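Local coordinates for periplasmic binding protein component of an ABC type zinc uptake transporter (Synechocystis sp., PDB 1PQ4) that probably captures zinc in the periplasm and delivers it to an ABC-type importer, as a solute-binding protein of the metal-specific family 9, at residues Ala168-Leu171 with Ala172-Glu175; Arg160-Tyr163 with Glu164-Leu167; Leu29-Gly32 with Asn33-Pro36. All coordinates share one frame; numbering follows the deposited sequence.

Contact 1 of 3, residues Ala168-Leu171 with Ala172-Glu175; sequences AAFL and AELE
Leu174 lies over one face of the Phe170 ring, four residues on along the same helix. Its CD1 stands 3.7 Å from the centroid of the Phe170 ring and only 5° off the ring normal, a CH-pi contact over the middle of the face. The second methyl is shifted toward the rim, with Leu174 CD2 3.9 Å from Phe170 CE2, while the branch point Leu174 CG sits 3.8 Å from the same Phe170 CE2. Two different first torsions bring the groups together: CG of Phe170 is anti to its own nitrogen (chi1 -171°), whereas CG of Leu174 lies anti to the carbonyl carbon and beside the nitrogen (chi1 -69°). Leu171 adds a looser apolar touch, its CD2 4.3 Å from Leu174 CD1.

Glu173 comes from another direction, its OE1 near the plane of the Phe170 ring at the edge, 4.2 Å from Phe170 CD2. That oxygen has a stronger partner in a salt bridge to Lys18, whose side chain also touches that of Phe170, so one lysine contacts both residues.

Behind the side chains runs regular i to i+4 bonding. Leu174 N donates to Phe170 O at 2.9 Å, tying the backbones of the two residues joined by the CH-pi contact, and Glu173 N reaches Ala169 O at 3.1 Å.

The contact belongs to helix 160-185, whose inner side carries Phe170 and Leu174 into the protein. Phe170 packs against Tyr14, Phe15 and Ile19 of helix 10-20 and, with Leu174, against Val141 of helix 138-155, while Glu175 forms a salt bridge to Lys142 of that second helix.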
ATOM      1  N   ALA A 168     -17.058   4.233 -11.649  1.00 15.25           N
ATOM      2  CA  ALA A 168     -18.040   4.931 -10.796  1.00 14.29           C
ATOM      3  C   ALA A 168     -18.433   4.057  -9.585  1.00 13.50           C
ATOM      4  O   ALA A 168     -18.552   4.568  -8.462  1.00 11.89           O
ATOM      5  CB  ALA A 168     -19.315   5.324 -11.642  1.00 13.69           C
ATOM      6  N   ALA A 169     -18.641   2.759  -9.830  1.00 14.61           N
ATOM      7  CA  ALA A 169     -18.991   1.836  -8.759  1.00 14.64           C
ATOM      8  C   ALA A 169     -17.862   1.813  -7.734  1.00 15.81           C
ATOM      9  O   ALA A 169     -18.071   1.932  -6.521  1.00 16.26           O
ATOM     10  CB  ALA A 169     -19.231   0.400  -9.342  1.00 13.86           C
ATOM     11  N   PHE A 170     -16.633   1.652  -8.216  1.00 13.57           N
ATOM     12  CA  PHE A 170     -15.513   1.628  -7.264  1.00 11.61           C
ATOM     13  C   PHE A 170     -15.336   2.966  -6.522  1.00 11.12           C
ATOM     14  O   PHE A 170     -15.044   2.947  -5.333  1.00 12.42           O
ATOM     15  CB  PHE A 170     -14.213   1.238  -8.011  1.00 12.16           C
ATOM     16  CG  PHE A 170     -13.024   0.973  -7.103  1.00 16.49           C
ATOM     17  CD1 PHE A 170     -11.736   1.228  -7.567  1.00 18.33           C
ATOM     18  CD2 PHE A 170     -13.193   0.408  -5.838  1.00 17.18           C
ATOM     19  CE1 PHE A 170     -10.635   0.918  -6.773  1.00 17.45           C
ATOM     20  CE2 PHE A 170     -12.133   0.101  -5.043  1.00 13.21           C
ATOM     21  CZ  PHE A 170     -10.838   0.354  -5.506  1.00 19.30           C
ATOM     22  N   LEU A 171     -15.493   4.140  -7.176  1.00 13.56           N
ATOM     23  CA  LEU A 171     -15.334   5.402  -6.418  1.00 11.01           C
ATOM     24  C   LEU A 171     -16.382   5.521  -5.302  1.00 15.46           C
ATOM     25  O   LEU A 171     -16.088   6.017  -4.215  1.00 15.62           O
ATOM     26  CB  LEU A 171     -15.456   6.657  -7.320  1.00 12.78           C
ATOM     27  CG  LEU A 171     -14.342   6.750  -8.398  1.00 17.90           C
ATOM     28  CD1 LEU A 171     -14.672   7.895  -9.428  1.00 19.49           C
ATOM     29  CD2 LEU A 171     -12.964   6.972  -7.681  1.00 20.47           C
ATOM     30  N   ALA A 172     -17.611   5.071  -5.566  1.00 16.16           N
ATOM     31  CA  ALA A 172     -18.666   5.159  -4.527  1.00 16.95           C
ATOM     32  C   ALA A 172     -18.335   4.215  -3.349  1.00 15.88           C
ATOM     33  O   ALA A 172     -18.599   4.531  -2.184  1.00 15.18           O
ATOM     34  CB  ALA A 172     -20.033   4.788  -5.169  1.00 16.47           C
ATOM     35  N   GLU A 173     -17.811   3.031  -3.664  1.00 14.48           N
ATOM     36  CA  GLU A 173     -17.400   2.090  -2.629  1.00 15.62           C
ATOM     37  C   GLU A 173     -16.286   2.742  -1.816  1.00 15.22           C
ATOM     38  O   GLU A 173     -16.224   2.602  -0.597  1.00 15.34           O
ATOM     39  CB  GLU A 173     -16.813   0.794  -3.224  1.00 21.65           C
ATOM     40  CG  GLU A 173     -17.753  -0.149  -3.946  1.00 31.13           C
ATOM     41  CD  GLU A 173     -16.975  -1.302  -4.626  1.00 40.84           C
ATOM     42  OE1 GLU A 173     -16.131  -1.952  -3.968  1.00 40.39           O
ATOM     43  OE2 GLU A 173     -17.203  -1.555  -5.830  1.00 52.59           O
ATOM     44  N   LEU A 174     -15.363   3.419  -2.492  1.00 15.15           N
ATOM     45  CA  LEU A 174     -14.263   4.043  -1.749  1.00 14.25           C
ATOM     46  C   LEU A 174     -14.760   5.117  -0.769  1.00 16.93           C
ATOM     47  O   LEU A 174     -14.191   5.274   0.315  1.00 14.35           O
ATOM     48  CB  LEU A 174     -13.210   4.650  -2.734  1.00 12.82           C
ATOM     49  CG  LEU A 174     -12.447   3.527  -3.484  1.00 17.20           C
ATOM     50  CD1 LEU A 174     -11.747   4.053  -4.755  1.00 16.61           C
ATOM     51  CD2 LEU A 174     -11.420   2.958  -2.521  1.00 17.31           C
ATOM     52  N   GLU A 175     -15.776   5.906  -1.158  1.00 17.53           N
ATOM     53  CA  GLU A 175     -16.291   6.942  -0.252  1.00 18.22           C
ATOM     54  C   GLU A 175     -16.950   6.287   0.932  1.00 15.31           C
ATOM     55  O   GLU A 175     -16.809   6.731   2.061  1.00 17.36           O
ATOM     56  CB  GLU A 175     -17.328   7.849  -0.941  1.00 22.36           C
ATOM     57  CG  GLU A 175     -16.807   9.242  -1.117  1.00 41.27           C
ATOM     58  CD  GLU A 175     -16.280   9.817   0.185  1.00 44.08           C
ATOM     59  OE1 GLU A 175     -17.081  10.351   0.979  1.00 50.63           O
ATOM     60  OE2 GLU A 175     -15.065   9.714   0.436  1.00 46.27           O
TER

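Contact 2 of 3, residues Arg160-Tyr163 with Glu164-Leu167; sequences RDQY and EANL
Gln162 and Asn166 meet through unlike torsions. In Gln162, CG is anti to the backbone nitrogen (chi1 -169°) and the chain then bends at chi2 (65°), which turns its amide forward along the helix; Asn166 keeps CG beside its own nitrogen, with the short amide leaning back toward the preceding turn. The result is a hydrogen bond from Gln162 NE2 to Asn166 OD1 of 2.9 Å. Its acceptor lies nearly in the amide plane of Gln162, but the donor sits above the carbonyl plane of Asn166, 39° out of it, in keeping with two amide planes that are not coplanar. Beneath this bridge the same two residues are joined by a backbone bond, Asn166 N to Gln162 O at 2.8 Å, and Ala165 N and Leu167 N continue the pattern to Asp161 O and Tyr163 O.

On another flank Arg160 and Glu164 run side by side, with no contact between their charged ends, though the placement of the Glu164 side chain is doubtful. The guanidinium instead makes a salt bridge to Glu154. Tyr163 sends its hydroxyl to a hydrogen bond with Asp156, and Leu167 packs on Ala145, Thr146 and Ala149 of helix 138-155.

Asn166 is thus gripped at both ends of its amide, OD1 by Gln162 and ND2 by the carbonyl oxygen of Ile19 at the close of helix 10-20. The Ile19 carbonyl, which can only accept, identifies the ND2 end, and the bond from Gln162 agrees with that; together they should restrain rotation of the group, making Gln162 a second-shell support for this link between the start of helix 160-185 and its neighbour.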
ATOM      1  N   ARG A 160     -15.084   1.203 -23.258  1.00 20.84           N
ATOM      2  CA  ARG A 160     -15.026   2.425 -22.508  1.00 20.24           C
ATOM      3  C   ARG A 160     -16.209   2.588 -21.571  1.00 21.09           C
ATOM      4  O   ARG A 160     -16.020   2.934 -20.412  1.00 20.54           O
ATOM      5  CB  ARG A 160     -14.975   3.632 -23.450  1.00 26.35           C
ATOM      6  CG  ARG A 160     -15.041   4.973 -22.721  1.00 31.66           C
ATOM      7  CD  ARG A 160     -14.957   6.171 -23.714  1.00 43.09           C
ATOM      8  NE  ARG A 160     -13.701   6.902 -23.551  1.00 53.47           N
ATOM      9  CZ  ARG A 160     -12.548   6.582 -24.137  1.00 58.82           C
ATOM     10  NH1 ARG A 160     -12.464   5.538 -24.956  1.00 60.04           N
ATOM     11  NH2 ARG A 160     -11.461   7.300 -23.878  1.00 61.25           N
ATOM     12  N   ASP A 161     -17.427   2.334 -22.052  1.00 19.59           N
ATOM     13  CA  ASP A 161     -18.574   2.542 -21.181  1.00 18.22           C
ATOM     14  C   ASP A 161     -18.530   1.663 -19.933  1.00 20.48           C
ATOM     15  O   ASP A 161     -18.961   2.090 -18.845  1.00 20.77           O
ATOM     16  CB  ASP A 161     -19.880   2.287 -21.932  1.00 25.35           C
ATOM     17  CG  ASP A 161     -20.230   3.413 -22.932  1.00 36.74           C
ATOM     18  OD1 ASP A 161     -19.757   4.550 -22.772  1.00 36.54           O
ATOM     19  OD2 ASP A 161     -21.013   3.158 -23.869  1.00 40.71           O
ATOM     20  N   GLN A 162     -18.032   0.436 -20.089  1.00 19.82           N
ATOM     21  CA  GLN A 162     -17.975  -0.487 -18.955  1.00 20.16           C
ATOM     22  C   GLN A 162     -16.891  -0.042 -17.966  1.00 17.98           C
ATOM     23  O   GLN A 162     -17.111  -0.074 -16.764  1.00 17.71           O
ATOM     24  CB  GLN A 162     -17.726  -1.934 -19.425  1.00 18.25           C
ATOM     25  CG  GLN A 162     -17.919  -2.964 -18.330  1.00 22.44           C
ATOM     26  CD  GLN A 162     -19.382  -3.013 -17.848  1.00 30.60           C
ATOM     27  OE1 GLN A 162     -20.289  -3.316 -18.643  1.00 32.34           O
ATOM     28  NE2 GLN A 162     -19.621  -2.709 -16.558  1.00 18.20           N
ATOM     29  N   TYR A 163     -15.733   0.388 -18.456  1.00 18.95           N
ATOM     30  CA  TYR A 163     -14.700   0.856 -17.514  1.00 17.59           C
ATOM     31  C   TYR A 163     -15.190   2.053 -16.717  1.00 20.46           C
ATOM     32  O   TYR A 163     -14.843   2.206 -15.534  1.00 16.27           O
ATOM     33  CB  TYR A 163     -13.423   1.285 -18.243  1.00 19.75           C
ATOM     34  CG  TYR A 163     -12.674   0.149 -18.912  1.00 22.29           C
ATOM     35  CD1 TYR A 163     -12.476   0.146 -20.297  1.00 21.83           C
ATOM     36  CD2 TYR A 163     -12.227  -0.955 -18.172  1.00 19.62           C
ATOM     37  CE1 TYR A 163     -11.871  -0.919 -20.939  1.00 22.76           C
ATOM     38  CE2 TYR A 163     -11.622  -2.028 -18.803  1.00 18.44           C
ATOM     39  CZ  TYR A 163     -11.444  -2.006 -20.198  1.00 24.49           C
ATOM     40  OH  TYR A 163     -10.819  -3.045 -20.850  1.00 21.38           O
ATOM     41  N   GLU A 164     -15.948   2.949 -17.367  1.00 16.61           N
ATOM     42  CA  GLU A 164     -16.483   4.132 -16.683  1.00 17.20           C
ATOM     43  C   GLU A 164     -17.505   3.762 -15.642  1.00 12.62           C
ATOM     44  O   GLU A 164     -17.524   4.332 -14.552  1.00 15.23           O
ATOM     45  CB  GLU A 164     -17.202   5.077 -17.665  1.00 24.09           C
ATOM     46  CG  GLU A 164     -16.446   5.293 -18.905  1.00 40.43           C
ATOM     47  CD  GLU A 164     -16.020   6.701 -19.037  1.00 50.64           C
ATOM     48  OE1 GLU A 164     -15.034   7.071 -18.360  1.00 56.08           O
ATOM     49  OE2 GLU A 164     -16.690   7.432 -19.800  1.00 50.32           O
ATOM     50  N   ALA A 165     -18.407   2.856 -15.993  1.00 14.22           N
ATOM     51  CA  ALA A 165     -19.411   2.449 -15.010  1.00 14.73           C
ATOM     52  C   ALA A 165     -18.691   1.711 -13.854  1.00 13.67           C
ATOM     53  O   ALA A 165     -19.022   1.910 -12.647  1.00 15.48           O
ATOM     54  CB  ALA A 165     -20.454   1.505 -15.669  1.00 15.96           C
ATOM     55  N   ASN A 166     -17.743   0.835 -14.207  1.00 12.45           N
ATOM     56  CA  ASN A 166     -17.022   0.106 -13.125  1.00 19.99           C
ATOM     57  C   ASN A 166     -16.262   1.110 -12.255  1.00 16.42           C
ATOM     58  O   ASN A 166     -16.187   0.948 -11.051  1.00 18.37           O
ATOM     59  CB  ASN A 166     -15.997  -0.914 -13.651  1.00 12.95           C
ATOM     60  CG  ASN A 166     -16.622  -2.066 -14.389  1.00 16.25           C
ATOM     61  OD1 ASN A 166     -17.829  -2.316 -14.318  1.00 16.82           O
ATOM     62  ND2 ASN A 166     -15.792  -2.805 -15.095  1.00 15.73           N
ATOM     63  N   LEU A 167     -15.710   2.165 -12.858  1.00 14.24           N
ATOM     64  CA  LEU A 167     -14.964   3.160 -12.072  1.00 11.82           C
ATOM     65  C   LEU A 167     -15.903   3.841 -11.118  1.00 16.73           C
ATOM     66  O   LEU A 167     -15.599   4.035  -9.928  1.00 12.94           O
ATOM     67  CB  LEU A 167     -14.383   4.247 -12.995  1.00 16.04           C
ATOM     68  CG  LEU A 167     -13.191   5.197 -12.708  1.00 29.36           C
ATOM     69  CD1 LEU A 167     -13.582   6.619 -13.065  1.00 22.90           C
ATOM     70  CD2 LEU A 167     -12.618   5.110 -11.325  1.00 15.96           C
TER

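Contact 3 of 3, residues Leu29-Gly32 with Asn33-Pro36; sequences LVPG and NNDP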
ATOM      1  N   LEU A  29       3.679  -8.732  -9.910  1.00 17.01           N
ATOM      2  CA  LEU A  29       5.126  -8.899  -9.857  1.00 18.13           C
ATOM      3  C   LEU A  29       5.669  -9.284  -8.481  1.00 18.05           C
ATOM      4  O   LEU A  29       6.456 -10.236  -8.360  1.00 16.96           O
ATOM      5  CB  LEU A  29       5.799  -7.597 -10.286  1.00 19.77           C
ATOM      6  CG  LEU A  29       7.209  -7.660 -10.899  1.00 23.67           C
ATOM      7  CD1 LEU A  29       7.885  -6.263 -10.736  1.00 19.70           C
ATOM      8  CD2 LEU A  29       8.036  -8.674 -10.187  1.00 41.70           C
ATOM      9  N   VAL A  30       5.286  -8.520  -7.462  1.00 14.02           N
ATOM     10  CA  VAL A  30       5.767  -8.750  -6.098  1.00 12.23           C
ATOM     11  C   VAL A  30       4.900  -9.671  -5.229  1.00 15.07           C
ATOM     12  O   VAL A  30       3.723  -9.372  -4.974  1.00 15.00           O
ATOM     13  CB  VAL A  30       5.919  -7.391  -5.339  1.00 16.15           C
ATOM     14  CG1 VAL A  30       6.495  -7.617  -3.885  1.00 17.08           C
ATOM     15  CG2 VAL A  30       6.798  -6.419  -6.170  1.00 18.27           C
ATOM     16  N   PRO A  31       5.477 -10.776  -4.723  1.00 16.74           N
ATOM     17  CA  PRO A  31       4.682 -11.671  -3.876  1.00 16.43           C
ATOM     18  C   PRO A  31       4.195 -10.916  -2.645  1.00 15.77           C
ATOM     19  O   PRO A  31       4.902 -10.038  -2.117  1.00 18.38           O
ATOM     20  CB  PRO A  31       5.676 -12.752  -3.475  1.00 20.30           C
ATOM     21  CG  PRO A  31       6.564 -12.840  -4.682  1.00 18.30           C
ATOM     22  CD  PRO A  31       6.821 -11.349  -4.961  1.00 16.50           C
ATOM     23  N   GLY A  32       3.024 -11.297  -2.152  1.00 18.77           N
ATOM     24  CA  GLY A  32       2.474 -10.616  -0.992  1.00 21.99           C
ATOM     25  C   GLY A  32       3.286 -10.728   0.287  1.00 26.22           C
ATOM     26  O   GLY A  32       3.106  -9.916   1.208  1.00 23.30           O
ATOM     27  N   ASN A  33       4.184 -11.707   0.359  1.00 20.72           N
ATOM     28  CA  ASN A  33       4.984 -11.858   1.563  1.00 25.59           C
ATOM     29  C   ASN A  33       6.405 -11.319   1.440  1.00 25.81           C
ATOM     30  O   ASN A  33       7.204 -11.541   2.328  1.00 26.29           O
ATOM     31  CB  ASN A  33       5.011 -13.341   2.028  1.00 28.40           C
ATOM     32  CG  ASN A  33       5.784 -14.233   1.096  1.00 35.01           C
ATOM     33  OD1 ASN A  33       6.245 -13.801   0.038  1.00 41.04           O
ATOM     34  ND2 ASN A  33       5.932 -15.500   1.479  1.00 44.83           N
ATOM     35  N   ASN A  34       6.733 -10.616   0.349  1.00 21.22           N
ATOM     36  CA  ASN A  34       8.077 -10.059   0.189  1.00 18.56           C
ATOM     37  C   ASN A  34       8.115  -8.536   0.448  1.00 20.26           C
ATOM     38  O   ASN A  34       7.109  -7.843   0.250  1.00 20.01           O
ATOM     39  CB  ASN A  34       8.560 -10.253  -1.250  1.00 24.70           C
ATOM     40  CG  ASN A  34       8.971 -11.688  -1.562  1.00 30.67           C
ATOM     41  OD1 ASN A  34       9.960 -11.906  -2.238  1.00 36.91           O
ATOM     42  ND2 ASN A  34       8.211 -12.655  -1.081  1.00 32.35           N
ATOM     43  N   ASP A  35       9.274  -8.019   0.856  1.00 20.91           N
ATOM     44  CA  ASP A  35       9.462  -6.584   1.041  1.00 21.46           C
ATOM     45  C   ASP A  35       9.585  -6.053  -0.400  1.00 23.12           C
ATOM     46  O   ASP A  35      10.556  -6.356  -1.102  1.00 22.21           O
ATOM     47  CB  ASP A  35      10.739  -6.321   1.850  1.00 20.09           C
ATOM     48  CG  ASP A  35      11.257  -4.878   1.710  1.00 25.99           C
ATOM     49  OD1 ASP A  35      10.500  -3.976   1.261  1.00 26.00           O
ATOM     50  OD2 ASP A  35      12.429  -4.642   2.062  1.00 28.44           O
ATOM     51  N   PRO A  36       8.604  -5.229  -0.856  1.00 25.11           N
ATOM     52  CA  PRO A  36       8.622  -4.687  -2.214  1.00 23.84           C
ATOM     53  C   PRO A  36       9.789  -3.752  -2.478  1.00 22.39           C
ATOM     54  O   PRO A  36      10.249  -3.630  -3.604  1.00 23.05           O
ATOM     55  CB  PRO A  36       7.265  -3.961  -2.324  1.00 22.43           C
ATOM     56  CG  PRO A  36       7.036  -3.475  -0.936  1.00 20.58           C
ATOM     57  CD  PRO A  36       7.509  -4.623  -0.061  1.00 22.79           C
TER
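Pro31 and Asn34 bracket a type I beta turn, closed by Asn34 N donating to Pro31 O at 3.1 Å; the N-H points almost straight at the oxygen (169°), although the donor stands above the carbonyl plane. Across the turn the side chain of Asn34 swings over the Pro31 ring, with Asn34 ND2 3.5 Å from Pro31 CB and Asn34 CG 4.0 Å from Pro31 CD. Asn33 reaches the same place from the turn itself: with its CG between backbone nitrogen and carbonyl carbon (chi1 69°), the amide folds back until Asn33 OD1 lies 3.7 Å from Pro31 CB. There it accepts a weak, poorly directed hydrogen bond from Asn34 ND2, whose very short separation makes its detail doubtful.

Just before the turn, Val30 directs its CB toward the later segment, with CG1 4.0 Å from Pro36 CB. This apolar touch links the arms entering and leaving the turn. Between turn and Pro36, Asp35 accepts through OD1 from the backbone N of His37, and Pro31 packs on Tyr39.

The chemistry is therefore mostly apolar and backbone in kind, with Asn33 and Asn34 linked beside a proline ring. It lies beside the metal site: Pro36 directly precedes the zinc ligand His37, and its side chain comes about 5 Å from the bound zinc, which His133 and His197 also coordinate.

Along the chain contact 3 comes first, in the loop between strand 24-28 and helix 43-48; much later come contact 2 and then contact 1, which adjoin on helix 160-185. The centres of contacts 1 and 2 are about 12 Å apart, and both rest against helix 138-155 and residues of helix 10-20. Contact 3 lies about 27 Å from contact 1 and 29 Å from contact 2, centre to centre, with nearest atoms some 18 and 19 Å away. It leaves an outermost strand of the four-stranded parallel sheet and leads to the zinc site, whereas the other two belong to helical packing remote from the metal.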